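Local atomic coordinates of isoaspartyl dipeptidase (Fervidobacterium islandicum, PDB entry 7CDH), a protein that probably hydrolyses isoaspartyl dipeptides as a zinc-dependent M38 metallopeptidase of the amidohydrolase family, a reaction linked to protein repair. Residues K9-E14 against L322-V327; G17-I22 against V30-N35; G50-P55 against V357-F362; L247-P252 against W311-K316. One frame throughout, in Å; residues are numbered along the deposited sequence.

The four contacts illustrate how an amidohydrolase barrel is joined to a smaller beta domain built from both ends of the chain. Contact 2 is a local hairpin in the N-terminal sheet, nested inside the chain loop closed by contact 1. Contacts 1 and 3, with centres about 11 Å apart, share a sheet in which strands 8-11 and 51-59 are neighbours, and their segments alternate along the chain. Contact 4 is nested inside the loops closed by both; its centre is about 17 Å from each of theirs and about 31 Å from that of contact 2, the most distant pair. Helix 309-318 belongs to contact 4, yet its Trp311 NE1 bonds Phe362 O of contact 3.

Contact 1: residues K9-E14 against L322-V327; sequences KVFSPE and LPLAEV
Leu324 sets one methyl, CD2, squarely over the face of the Phe11 ring, and this CH-pi contact dominates the apolar part of the interface. CD2 lies 3.8 Å from the centroid of the Phe11 ring and 8° off the ring normal, while the two side chains cross at about a right angle. In the leucine, chi1 (-179°) carries CG toward the ring, and chi2 (56°) then fixes the methyls. Ala325 meets the same ring obliquely through its backbone N, and its CB is 4.5 Å from Phe11 CD2. Ala325 CB also packs on Glu14 CA at 4.0 Å.

A second group of contacts is of the CH···O kind. Pro13 O faces the first turn of helix 324-327, with Ala325 CA 3.3 Å from Pro13 O.

Conventional hydrogen bonds stay within each segment. The peptide bond before Pro13 is cis, and the turn around it is closed on Glu14 O, which accepts from both Ser12 N and Ser12 OG; the hydroxyl lies 2.8 Å from Glu14 O, in the carbonyl plane and on a lone pair. At the helix start, Pro323 O accepts from Glu326 N and Val327 N.

Leu52 of strand 51-59 touches both Phe11 and Leu324. Cohesion therefore rests on shape, dispersion and weak CH donors: a joint without conventional hydrogen bonds, mostly apolar, with one carbonyl turned to the helix.

Contact 2: residues G17-I22 against V30-N35; sequences GKKDVI and VGEGVN
Lys19 and Glu32 lie side by side and point the same way, the lysine on the first arm of the hairpin formed by strands 19-23 and 27-31, the glutamate in the chain just beyond the second. The bend of the lysine at chi2 (-91°) lays its CD alongside the backbone of Gly31, 3.9 Å from Gly31 CA, and a separate bend at chi4 sets the direction of NZ. Glu32 also bends at chi2, and the charged ends form a long salt bridge with Lys19 NZ 3.7 Å from Glu32 OE2.

Val30 turns CG1 towards the base of the lysine, 4.1 Å from Lys19 CB, and CG2 towards Val21 CG1. Val21 and Val30 are a non-hydrogen-bonded antiparallel pair with side chains on one face.

The next pair, Asp20 with Gly31, is hydrogen-bonded in both directions; Gly31 N to Asp20 O measures 2.9 Å. Asp20 has CG anti to its carbonyl carbon (chi1 -82°), and its OD2 lies next to Gly33 CA. Its stronger polar ties are to Asn7 N through OD1 and to Lys6 NZ through OD2, the latter a salt bridge. A water accepts from Gly33 N and gives a weak bond to Lys18 O.

Strand 27-31 is an outermost strand of its four-stranded sheet within this chain, while strand 19-23 lies between it and strand 2-6. Lys19 reaches over to Val10 of strand 8-11, and Val34 and Ile22 pack on Pro40 of a second subunit.

Contact 3: residues G50-P55 against V357-F362; sequences GLLLLP and VDEQSF
Leu52 forks between two residues of the turn after strand 354-358: CD1 meets the tip of the Phe362 ring, 3.7 Å from Phe362 CZ, and CD2 rests 3.5 Å from Glu359 CB. The ring is approached obliquely, while the leucine and the glutamate cross at about a right angle. Further along, Leu54 CD2 touches Val357 CG2 at 3.8 Å, and Trp311 of helix 309-318 packs on both residues. On the other flank Leu51 lays CD2 against Asp358 CA.

Around this apolar centre runs the backbone ladder of strands 51-59 and 354-358. Leu52 and Val357 form an antiparallel hydrogen-bonded pair, each N to the other's O at 2.8 Å; the neighbouring pair, Leu51 with Asp358, is non-hydrogen-bonded. A last rung joins Glu359 N to Gly50 O at 3.1 Å, nearly straight at 163°.

Polar groups gather beyond it. Glu359 CG sits between its backbone N and carbonyl carbon (chi1 66°), which brings this methylene against Gly50 O, and the extended chain ends in a salt bridge from Glu359 OE1 to Lys9 NZ, outside the two segments. A water donates to Gly50 O and weakly to Asp358 OD1. That carboxylate oxygen also accepts Gln360 N and Ser361 N from opposite faces of its plane, an Asx turn and an Asx motif in one, while Phe362 N bonds Asp358 O at 2.7 Å.

Chemically, the pairing passes from leucine packing to a turn held by both OD1 and the backbone O of Asp358, and Glu359 links this C-terminal region to strand 8-11.

Contact 4: residues L247-P252 against W311-K316; sequences LTALQP and WYTIRK
Tyr312, on helix 309-318 of the amidohydrolase TIM barrel, spreads its ring against Pro252 in the loop that follows barrel strand 245-248. The side chain leaves the helix with CG anti to the backbone N (chi1 -178°). Its CB already meets Pro252 CG at 4.0 Å, and its CG comes closer to the same atom, 3.8 Å from Pro252 CG. On one side of the ring CD1 meets CG and CA of Pro252, and CE1 meets its CA. On the other, Tyr312 CD2 is 3.6 Å from Leu250 O, which meets the ring obliquely, as does Gln251 O near CE2; CE2 also lies near Pro252 CA. CZ is again beside that carbon. At the tip, Tyr312 OH stands 3.8 Å from Pro252 O. What results is a CH-pi contact: Pro252 CA sits over the ring centre, 3.7 Å from the Tyr312 centroid and 10° off the normal. Proline and tyrosine slide past each other in opposite directions. Lys316 CG covers the opposite face of the ring, offset toward its rim, so the ring is sandwiched between the loop and its own helix.

The next residue, Thr313, provides the polar tie. Its OG1 hydrogen-bonds to Ala309 O within the helix and takes a weak, bent bond from Leu250 N.

At the end of strand 245-248, Thr248 OG1 is hydrogen-bonded to ND1 of the zinc ligand His224, a second-shell link consistent with positioning that imidazole. Gln251 OE1 accepts from Ser306 N, fastening the loop to the chain just ahead of the helix. At the start of the loop, Ala249 CB lies 3.5 Å from Thr313 OG1.

Contact 1: residues K9-E14 against L322-V327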
# COMPACT_ATOMS: atom_id res chain seq x y z
N LYS A 9 -37.25 36.02 -32.09
CA LYS A 9 -36.55 35.48 -33.28
C LYS A 9 -35.63 34.39 -32.75
O LYS A 9 -34.83 34.66 -31.89
CB LYS A 9 -35.79 36.60 -34.01
CG LYS A 9 -36.66 37.58 -34.78
CD LYS A 9 -36.28 39.02 -34.57
CE LYS A 9 -37.50 39.88 -34.30
NZ LYS A 9 -37.23 41.32 -34.55
N VAL A 10 -35.76 33.17 -33.23
CA VAL A 10 -35.03 32.03 -32.64
C VAL A 10 -33.79 31.72 -33.48
O VAL A 10 -33.93 31.54 -34.72
CB VAL A 10 -35.97 30.84 -32.55
CG1 VAL A 10 -35.25 29.59 -32.07
CG2 VAL A 10 -37.14 31.20 -31.66
N PHE A 11 -32.62 31.64 -32.84
CA PHE A 11 -31.39 31.05 -33.43
C PHE A 11 -31.14 29.72 -32.74
O PHE A 11 -30.96 29.68 -31.53
CB PHE A 11 -30.20 31.98 -33.28
CG PHE A 11 -30.33 33.31 -33.95
CD1 PHE A 11 -31.11 34.31 -33.42
CD2 PHE A 11 -29.62 33.58 -35.11
CE1 PHE A 11 -31.19 35.56 -34.03
CE2 PHE A 11 -29.69 34.82 -35.71
CZ PHE A 11 -30.49 35.81 -35.17
N SER A 12 -31.13 28.65 -33.51
CA SER A 12 -31.34 27.28 -33.02
C SER A 12 -30.03 26.49 -32.85
O SER A 12 -30.07 25.38 -32.30
CB SER A 12 -32.30 26.58 -33.97
OG SER A 12 -31.68 26.39 -35.25
N PRO A 13 -28.80 26.92 -33.27
CA PRO A 13 -28.44 28.27 -33.69
C PRO A 13 -28.67 28.76 -35.14
O PRO A 13 -28.57 29.97 -35.36
CB PRO A 13 -26.91 28.24 -33.45
CG PRO A 13 -26.50 26.84 -33.77
CD PRO A 13 -27.64 26.01 -33.27
N GLU A 14 -29.00 27.88 -36.10
CA GLU A 14 -29.49 28.30 -37.45
C GLU A 14 -30.70 29.23 -37.27
O GLU A 14 -31.60 28.90 -36.48
CB GLU A 14 -29.92 27.12 -38.32
CG GLU A 14 -28.77 26.38 -38.96
CD GLU A 14 -29.10 24.96 -39.41
OE1 GLU A 14 -29.19 24.73 -40.65
OE2 GLU A 14 -29.26 24.09 -38.53
N LEU A 322 -19.48 38.89 -39.06
CA LEU A 322 -19.86 37.44 -39.11
C LEU A 322 -21.30 37.28 -38.66
O LEU A 322 -21.76 37.98 -37.78
CB LEU A 322 -18.92 36.59 -38.26
CG LEU A 322 -17.59 36.24 -38.93
CD1 LEU A 322 -16.64 37.44 -38.91
CD2 LEU A 322 -16.94 35.00 -38.30
N PRO A 323 -22.07 36.38 -39.30
CA PRO A 323 -23.46 36.14 -38.91
C PRO A 323 -23.59 35.35 -37.59
O PRO A 323 -22.83 34.45 -37.35
CB PRO A 323 -24.06 35.34 -40.10
CG PRO A 323 -22.87 34.71 -40.80
CD PRO A 323 -21.66 35.55 -40.44
N LEU A 324 -24.58 35.70 -36.78
CA LEU A 324 -24.81 35.15 -35.44
C LEU A 324 -25.02 33.63 -35.52
O LEU A 324 -24.42 32.92 -34.71
CB LEU A 324 -25.99 35.87 -34.79
CG LEU A 324 -26.31 35.41 -33.37
CD1 LEU A 324 -25.08 35.53 -32.46
CD2 LEU A 324 -27.47 36.20 -32.82
N ALA A 325 -25.76 33.13 -36.48
CA ALA A 325 -25.98 31.66 -36.61
C ALA A 325 -24.64 30.92 -36.70
O ALA A 325 -24.58 29.74 -36.31
CB ALA A 325 -26.85 31.35 -37.80
N GLU A 326 -23.62 31.57 -37.23
CA GLU A 326 -22.30 30.95 -37.48
C GLU A 326 -21.43 31.12 -36.23
O GLU A 326 -20.83 30.13 -35.79
CB GLU A 326 -21.67 31.57 -38.73
CG GLU A 326 -22.28 31.05 -40.03
CD GLU A 326 -22.02 29.58 -40.32
OE1 GLU A 326 -22.96 28.88 -40.78
OE2 GLU A 326 -20.86 29.13 -40.09
N VAL A 327 -21.36 32.33 -35.65
CA VAL A 327 -20.52 32.60 -34.45
C VAL A 327 -20.98 31.70 -33.29
O VAL A 327 -20.15 31.12 -32.67
CB VAL A 327 -20.53 34.08 -34.09
CG1 VAL A 327 -19.57 34.36 -32.97
CG2 VAL A 327 -20.15 34.92 -35.29

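Contact 2: residues G17-I22 against V30-N35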
# COMPACT_ATOMS: atom_id res chain seq x y z
N GLY A 17 -36.11 32.45 -37.64
CA GLY A 17 -36.99 33.62 -37.49
C GLY A 17 -38.02 33.48 -36.40
O GLY A 17 -37.73 32.78 -35.43
N LYS A 18 -39.15 34.18 -36.51
CA LYS A 18 -40.16 34.31 -35.42
C LYS A 18 -40.85 32.96 -35.22
O LYS A 18 -41.55 32.49 -36.14
CB LYS A 18 -41.11 35.49 -35.67
CG LYS A 18 -40.71 36.77 -34.95
CD LYS A 18 -41.79 37.82 -34.87
CE LYS A 18 -42.05 38.47 -36.22
NZ LYS A 18 -43.42 39.01 -36.32
N LYS A 19 -40.56 32.31 -34.08
CA LYS A 19 -41.10 30.98 -33.73
C LYS A 19 -41.40 30.95 -32.24
O LYS A 19 -40.85 31.74 -31.51
CB LYS A 19 -40.14 29.85 -34.10
CG LYS A 19 -39.86 29.68 -35.58
CD LYS A 19 -40.78 28.73 -36.29
CE LYS A 19 -40.50 28.64 -37.77
NZ LYS A 19 -41.53 29.38 -38.55
N ASP A 20 -42.29 30.06 -31.84
CA ASP A 20 -42.76 29.89 -30.45
C ASP A 20 -42.17 28.56 -29.94
O ASP A 20 -42.12 27.59 -30.74
CB ASP A 20 -44.28 30.00 -30.40
CG ASP A 20 -44.78 31.44 -30.38
OD1 ASP A 20 -43.93 32.38 -30.60
OD2 ASP A 20 -46.02 31.62 -30.12
N VAL A 21 -41.70 28.56 -28.68
CA VAL A 21 -41.01 27.40 -28.05
C VAL A 21 -41.77 26.98 -26.79
O VAL A 21 -41.94 27.83 -25.89
CB VAL A 21 -39.53 27.69 -27.72
CG1 VAL A 21 -38.83 26.39 -27.36
CG2 VAL A 21 -38.78 28.36 -28.86
N ILE A 22 -42.22 25.72 -26.79
CA ILE A 22 -42.92 25.05 -25.65
C ILE A 22 -41.95 24.05 -25.03
O ILE A 22 -41.43 23.19 -25.78
CB ILE A 22 -44.20 24.35 -26.14
CG1 ILE A 22 -45.05 25.24 -27.04
CG2 ILE A 22 -45.01 23.84 -24.97
CD1 ILE A 22 -45.60 24.53 -28.25
N VAL A 30 -41.14 23.41 -31.31
CA VAL A 30 -40.82 24.72 -31.96
C VAL A 30 -41.81 24.91 -33.12
O VAL A 30 -42.01 23.96 -33.91
CB VAL A 30 -39.35 24.77 -32.43
CG1 VAL A 30 -38.96 26.15 -32.94
CG2 VAL A 30 -38.40 24.35 -31.32
N GLY A 31 -42.43 26.08 -33.23
CA GLY A 31 -43.27 26.37 -34.40
C GLY A 31 -43.96 27.72 -34.33
O GLY A 31 -43.74 28.45 -33.35
N GLU A 32 -44.81 28.00 -35.32
CA GLU A 32 -45.55 29.28 -35.49
C GLU A 32 -46.50 29.46 -34.30
O GLU A 32 -46.98 28.44 -33.76
CB GLU A 32 -46.27 29.28 -36.84
CG GLU A 32 -45.36 28.98 -38.03
CD GLU A 32 -45.21 27.50 -38.40
OE1 GLU A 32 -46.13 26.97 -39.05
OE2 GLU A 32 -44.16 26.89 -38.05
N GLY A 33 -46.72 30.71 -33.88
CA GLY A 33 -47.59 31.05 -32.74
C GLY A 33 -48.96 30.42 -32.88
O GLY A 33 -49.57 30.59 -33.96
N VAL A 34 -49.44 29.74 -31.84
CA VAL A 34 -50.73 28.97 -31.83
C VAL A 34 -51.92 29.87 -32.20
O VAL A 34 -52.56 29.58 -33.24
CB VAL A 34 -50.94 28.23 -30.49
CG1 VAL A 34 -50.16 26.93 -30.49
CG2 VAL A 34 -50.57 29.05 -29.27
N ASN A 35 -52.23 30.90 -31.39
CA ASN A 35 -53.37 31.85 -31.58
C ASN A 35 -54.72 31.19 -31.22
O ASN A 35 -55.75 31.80 -31.56
CB ASN A 35 -53.42 32.45 -32.99
CG ASN A 35 -52.19 33.25 -33.38
OD1 ASN A 35 -51.80 34.17 -32.67
ND2 ASN A 35 -51.59 32.92 -34.51
O HOH W 1 -44.88 33.03 -35.19

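Contact 3: residues G50-P55 against V357-F362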
# COMPACT_ATOMS: atom_id res chain seq x y z
N GLY A 50 -39.05 41.70 -29.07
CA GLY A 50 -37.81 42.51 -28.94
C GLY A 50 -36.57 41.68 -28.64
O GLY A 50 -35.47 42.25 -28.72
N LEU A 51 -36.71 40.38 -28.32
CA LEU A 51 -35.59 39.49 -27.90
C LEU A 51 -35.30 38.43 -28.97
O LEU A 51 -36.23 37.96 -29.65
CB LEU A 51 -35.91 38.84 -26.55
CG LEU A 51 -36.39 39.77 -25.43
CD1 LEU A 51 -36.64 39.00 -24.15
CD2 LEU A 51 -35.42 40.92 -25.18
N LEU A 52 -34.02 38.08 -29.08
CA LEU A 52 -33.51 36.87 -29.75
C LEU A 52 -33.45 35.75 -28.69
O LEU A 52 -32.98 36.05 -27.56
CB LEU A 52 -32.11 37.16 -30.32
CG LEU A 52 -31.90 38.55 -30.92
CD1 LEU A 52 -30.52 38.69 -31.55
CD2 LEU A 52 -32.96 38.85 -31.97
N LEU A 53 -33.97 34.56 -29.01
CA LEU A 53 -33.83 33.30 -28.25
C LEU A 53 -32.66 32.49 -28.84
O LEU A 53 -32.75 32.09 -30.02
CB LEU A 53 -35.14 32.51 -28.31
CG LEU A 53 -35.12 31.20 -27.51
CD1 LEU A 53 -35.17 31.47 -26.01
CD2 LEU A 53 -36.26 30.28 -27.91
N LEU A 54 -31.64 32.24 -28.02
CA LEU A 54 -30.39 31.52 -28.37
C LEU A 54 -30.32 30.23 -27.54
O LEU A 54 -30.97 30.07 -26.51
CB LEU A 54 -29.19 32.43 -28.08
CG LEU A 54 -28.82 33.51 -29.10
CD1 LEU A 54 -30.03 34.21 -29.69
CD2 LEU A 54 -27.89 34.54 -28.49
N PRO A 55 -29.49 29.24 -27.94
CA PRO A 55 -29.22 28.10 -27.07
C PRO A 55 -28.32 28.62 -25.93
O PRO A 55 -27.53 29.50 -26.18
CB PRO A 55 -28.47 27.11 -27.96
CG PRO A 55 -28.56 27.70 -29.37
CD PRO A 55 -28.70 29.19 -29.18
N VAL A 357 -31.69 37.50 -25.57
CA VAL A 357 -30.83 38.69 -25.79
C VAL A 357 -31.69 39.81 -26.36
O VAL A 357 -32.67 39.55 -27.07
CB VAL A 357 -29.69 38.23 -26.70
CG1 VAL A 357 -28.89 39.38 -27.25
CG2 VAL A 357 -28.82 37.24 -25.95
N ASP A 358 -31.41 41.04 -25.98
CA ASP A 358 -32.08 42.23 -26.56
C ASP A 358 -31.56 42.42 -28.00
O ASP A 358 -30.33 42.44 -28.18
CB ASP A 358 -31.81 43.42 -25.65
CG ASP A 358 -32.58 44.64 -26.09
OD1 ASP A 358 -32.14 45.28 -27.09
OD2 ASP A 358 -33.64 44.89 -25.45
N GLU A 359 -32.43 42.52 -29.00
CA GLU A 359 -32.01 42.55 -30.43
C GLU A 359 -31.26 43.85 -30.74
O GLU A 359 -30.43 43.82 -31.65
CB GLU A 359 -33.19 42.32 -31.36
CG GLU A 359 -34.22 43.44 -31.33
CD GLU A 359 -35.43 43.24 -32.22
OE1 GLU A 359 -35.47 42.22 -32.96
OE2 GLU A 359 -36.33 44.12 -32.19
N GLN A 360 -31.48 44.93 -29.99
CA GLN A 360 -30.76 46.22 -30.19
C GLN A 360 -29.41 46.16 -29.48
O GLN A 360 -28.39 46.07 -30.19
CB GLN A 360 -31.61 47.41 -29.72
CG GLN A 360 -32.88 47.65 -30.53
CD GLN A 360 -32.63 47.69 -32.02
OE1 GLN A 360 -31.76 48.42 -32.51
NE2 GLN A 360 -33.38 46.89 -32.77
N SER A 361 -29.42 46.16 -28.14
CA SER A 361 -28.22 46.27 -27.26
C SER A 361 -27.43 44.95 -27.20
O SER A 361 -26.20 44.99 -26.96
CB SER A 361 -28.61 46.72 -25.89
OG SER A 361 -29.26 45.66 -25.20
N PHE A 362 -28.07 43.81 -27.43
CA PHE A 362 -27.44 42.46 -27.38
C PHE A 362 -27.03 42.12 -25.93
O PHE A 362 -26.13 41.33 -25.70
CB PHE A 362 -26.26 42.39 -28.35
CG PHE A 362 -26.61 41.69 -29.63
CD1 PHE A 362 -27.35 42.34 -30.60
CD2 PHE A 362 -26.19 40.40 -29.86
CE1 PHE A 362 -27.67 41.70 -31.79
CE2 PHE A 362 -26.51 39.76 -31.04
CZ PHE A 362 -27.26 40.40 -32.00
O HOH W 2 -35.04 45.23 -28.77

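Contact 4: residues L247-P252 against W311-K316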
# COMPACT_ATOMS: atom_id res chain seq x y z
N LEU A 247 -9.91 27.98 -28.04
CA LEU A 247 -9.25 29.30 -28.01
C LEU A 247 -9.71 29.98 -26.72
O LEU A 247 -10.92 29.91 -26.37
CB LEU A 247 -9.69 30.12 -29.23
CG LEU A 247 -9.63 29.42 -30.59
CD1 LEU A 247 -10.19 30.32 -31.70
CD2 LEU A 247 -8.21 29.00 -30.92
N THR A 248 -8.80 30.62 -26.01
CA THR A 248 -9.20 31.29 -24.76
C THR A 248 -9.93 32.57 -25.18
O THR A 248 -9.33 33.42 -25.87
CB THR A 248 -8.01 31.52 -23.83
OG1 THR A 248 -7.38 30.26 -23.63
CG2 THR A 248 -8.46 32.12 -22.53
N ALA A 249 -11.18 32.68 -24.78
CA ALA A 249 -12.01 33.88 -24.98
C ALA A 249 -11.22 35.14 -24.61
O ALA A 249 -10.41 35.12 -23.67
CB ALA A 249 -13.27 33.77 -24.15
N LEU A 250 -11.49 36.23 -25.33
CA LEU A 250 -11.05 37.59 -24.97
C LEU A 250 -11.73 37.95 -23.65
O LEU A 250 -12.95 37.71 -23.54
CB LEU A 250 -11.42 38.54 -26.11
CG LEU A 250 -10.36 39.58 -26.45
CD1 LEU A 250 -9.15 38.91 -27.05
CD2 LEU A 250 -10.95 40.62 -27.40
N GLN A 251 -10.96 38.39 -22.66
CA GLN A 251 -11.50 38.86 -21.35
C GLN A 251 -11.98 40.30 -21.53
O GLN A 251 -11.30 41.11 -22.14
CB GLN A 251 -10.42 38.71 -20.27
CG GLN A 251 -9.86 37.29 -20.11
CD GLN A 251 -10.88 36.23 -19.73
OE1 GLN A 251 -11.66 36.41 -18.79
NE2 GLN A 251 -10.90 35.13 -20.49
N PRO A 252 -13.17 40.69 -21.01
CA PRO A 252 -13.61 42.09 -21.05
C PRO A 252 -12.58 43.15 -20.63
O PRO A 252 -12.65 44.23 -21.18
CB PRO A 252 -14.79 42.10 -20.08
CG PRO A 252 -15.37 40.72 -20.23
CD PRO A 252 -14.17 39.81 -20.39
N TRP A 311 -19.61 35.58 -23.84
CA TRP A 311 -20.59 36.41 -24.56
C TRP A 311 -19.88 37.68 -25.06
O TRP A 311 -20.17 38.15 -26.18
CB TRP A 311 -21.79 36.70 -23.67
CG TRP A 311 -22.86 37.48 -24.35
CD1 TRP A 311 -23.32 38.70 -23.98
CD2 TRP A 311 -23.57 37.11 -25.55
NE1 TRP A 311 -24.29 39.11 -24.83
CE2 TRP A 311 -24.48 38.15 -25.80
CE3 TRP A 311 -23.56 36.00 -26.39
CZ2 TRP A 311 -25.36 38.12 -26.88
CZ3 TRP A 311 -24.41 35.98 -27.47
CH2 TRP A 311 -25.30 37.02 -27.71
N TYR A 312 -18.92 38.16 -24.30
CA TYR A 312 -18.09 39.31 -24.73
C TYR A 312 -17.43 38.97 -26.07
O TYR A 312 -17.42 39.84 -26.96
CB TYR A 312 -17.06 39.64 -23.64
CG TYR A 312 -16.18 40.82 -23.96
CD1 TYR A 312 -16.63 42.12 -23.83
CD2 TYR A 312 -14.89 40.64 -24.41
CE1 TYR A 312 -15.81 43.20 -24.11
CE2 TYR A 312 -14.07 41.70 -24.70
CZ TYR A 312 -14.53 42.99 -24.55
OH TYR A 312 -13.68 44.01 -24.84
N THR A 313 -16.84 37.77 -26.18
CA THR A 313 -16.02 37.35 -27.34
C THR A 313 -16.96 37.17 -28.54
O THR A 313 -16.63 37.68 -29.59
CB THR A 313 -15.11 36.14 -27.03
OG1 THR A 313 -14.15 36.57 -26.05
CG2 THR A 313 -14.36 35.62 -28.24
N ILE A 314 -18.13 36.58 -28.35
CA ILE A 314 -19.16 36.45 -29.40
C ILE A 314 -19.56 37.85 -29.93
O ILE A 314 -19.63 38.03 -31.16
CB ILE A 314 -20.36 35.65 -28.87
CG1 ILE A 314 -19.98 34.19 -28.65
CG2 ILE A 314 -21.57 35.78 -29.79
CD1 ILE A 314 -20.99 33.44 -27.81
N ARG A 315 -19.77 38.82 -29.04
CA ARG A 315 -20.13 40.20 -29.41
C ARG A 315 -18.98 40.84 -30.20
O ARG A 315 -19.28 41.58 -31.16
CB ARG A 315 -20.50 41.02 -28.17
CG ARG A 315 -21.89 40.71 -27.65
CD ARG A 315 -22.29 41.63 -26.53
NE ARG A 315 -22.62 42.94 -27.06
CZ ARG A 315 -23.21 43.93 -26.38
NH1 ARG A 315 -23.55 43.76 -25.11
NH2 ARG A 315 -23.48 45.08 -26.99
N LYS A 316 -17.72 40.55 -29.90
CA LYS A 316 -16.60 41.16 -30.65
C LYS A 316 -16.54 40.58 -32.07
O LYS A 316 -16.11 41.31 -32.98
CB LYS A 316 -15.26 41.02 -29.94
CG LYS A 316 -15.03 42.00 -28.79
CD LYS A 316 -15.35 43.44 -29.09
CE LYS A 316 -14.59 44.40 -28.18
NZ LYS A 316 -15.37 45.63 -27.88